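Local coordinates for protein GCN5-related N-acetyltransferase (Brucella abortus, PDB 7N1L) that probably transfers acyl groups, most likely acetyl from acetyl-CoA, to an amine as a member of the GNAT family of N-acetyltransferases, at residues A[94-97]-A[102-105]. Residues are numbered along the deposited sequence; the frame is centred on the assembly and turned at random.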
loop_
_atom_site.group_PDB
_atom_site.type_symbol
_atom_site.label_atom_id
_atom_site.label_comp_id
_atom_site.label_asym_id
_atom_site.label_seq_id
_atom_site.Cartn_x
_atom_site.Cartn_y
_atom_site.Cartn_z
ATOM N N LEU A 94 2.116 -6.773 -3.100
ATOM C CA LEU A 94 1.606 -5.846 -4.108
ATOM C C LEU A 94 2.432 -5.869 -5.386
ATOM O O LEU A 94 3.633 -6.140 -5.353
ATOM C CB LEU A 94 1.571 -4.407 -3.585
ATOM C CG LEU A 94 0.610 -4.127 -2.444
ATOM C CD1 LEU A 94 0.769 -2.707 -1.960
ATOM C CD2 LEU A 94 -0.827 -4.391 -2.884
ATOM N N PRO A 95 1.823 -5.588 -6.534
ATOM C CA PRO A 95 2.624 -5.452 -7.752
ATOM C C PRO A 95 3.515 -4.231 -7.636
ATOM O O PRO A 95 3.184 -3.267 -6.947
ATOM C CB PRO A 95 1.574 -5.303 -8.860
ATOM C CG PRO A 95 0.376 -4.749 -8.176
ATOM C CD PRO A 95 0.382 -5.395 -6.799
ATOM N N GLU A 96 4.694 -4.321 -8.254
ATOM C CA GLU A 96 5.676 -3.236 -8.309
ATOM C C GLU A 96 5.853 -2.845 -9.769
ATOM O O GLU A 96 6.642 -3.470 -10.499
ATOM C CB GLU A 96 6.997 -3.667 -7.673
ATOM C CG GLU A 96 7.809 -2.521 -7.111
ATOM C CD GLU A 96 8.197 -1.518 -8.190
ATOM O OE1 GLU A 96 9.124 -1.848 -8.974
ATOM O OE2 GLU A 96 7.567 -0.419 -8.261
ATOM N N PRO A 97 5.133 -1.829 -10.249
ATOM C CA PRO A 97 5.109 -1.562 -11.697
ATOM C C PRO A 97 6.445 -1.147 -12.296
ATOM O O PRO A 97 6.673 -1.373 -13.490
ATOM C CB PRO A 97 4.079 -0.428 -11.821
ATOM C CG PRO A 97 3.262 -0.509 -10.595
ATOM C CD PRO A 97 4.209 -0.947 -9.521
ATOM N N ARG A 102 7.243 -7.800 -7.681
ATOM C CA ARG A 102 6.311 -7.426 -6.629
ATOM C C ARG A 102 7.084 -6.773 -5.490
ATOM O O ARG A 102 8.313 -6.718 -5.500
ATOM C CB ARG A 102 5.496 -8.654 -6.161
ATOM C CG ARG A 102 4.613 -9.260 -7.312
ATOM C CD ARG A 102 3.541 -10.280 -6.863
ATOM N NE ARG A 102 2.422 -9.666 -6.148
ATOM C CZ ARG A 102 1.304 -9.220 -6.713
ATOM N NH1 ARG A 102 1.118 -9.279 -8.016
ATOM N NH2 ARG A 102 0.337 -8.725 -5.942
ATOM N N ALA A 103 6.345 -6.257 -4.513
ATOM C CA ALA A 103 6.930 -5.694 -3.310
ATOM C C ALA A 103 5.985 -5.952 -2.142
ATOM O O ALA A 103 4.773 -6.071 -2.327
ATOM C CB ALA A 103 7.194 -4.183 -3.457
ATOM N N GLY A 104 6.555 -6.070 -0.936
ATOM C CA GLY A 104 5.751 -6.173 0.277
ATOM C C GLY A 104 5.559 -4.819 0.944
ATOM O O GLY A 104 6.439 -3.963 0.916
ATOM N N GLN A 105 4.414 -4.630 1.591
ATOM C CA GLN A 105 4.131 -3.353 2.237
ATOM C C GLN A 105 3.533 -3.624 3.606
ATOM O O GLN A 105 2.557 -4.373 3.714
ATOM C CB GLN A 105 3.186 -2.491 1.399
ATOM C CG GLN A 105 2.798 -1.144 2.057
ATOM C CD GLN A 105 1.855 -0.314 1.176
ATOM O OE1 GLN A 105 2.031 -0.273 -0.028
ATOM N NE2 GLN A 105 0.857 0.326 1.776
#
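The amide N of A103 donates to L94 O over 2.8 Å, and A103 O takes the N-H of L94 at 2.9 Å, making a hydrogen-bonded antiparallel pair in the beta hairpin of strands 84-96 and 101-111 of the GNAT sheet. Next along, P95 and R102 form a non-hydrogen-bonded pair, CA to CA 4.3 Å, from which their side chains diverge. R102 folds back across strand 84-96: CG lies anti to the carbonyl carbon (chi1 -62°) and the chain bends at chi3 (72°). The L94-P95 peptide link lies over one face of the guanidinium, offset toward its rim, with P95 N 3.5 Å above the plane, while R102 NH2 comes within 3.4 Å of P95 CD. Two carboxylates hold this group, D93 through NE and D71 of the second subunit through NH1. L94, A103 and Q105 share the other side of the sheet. E96 joins them through its CG, 4.1 Å from A103 CB, before bending at chi2 so that OE1 accepts the backbone N-H of T99 in the connecting turn. Q105, whose NE2 is hydrogen-bonded to OE1 of Q105 of the second subunit, reaches L94 with its extended chain, Q105 OE1 lying 3.4 Å from L94 CD1.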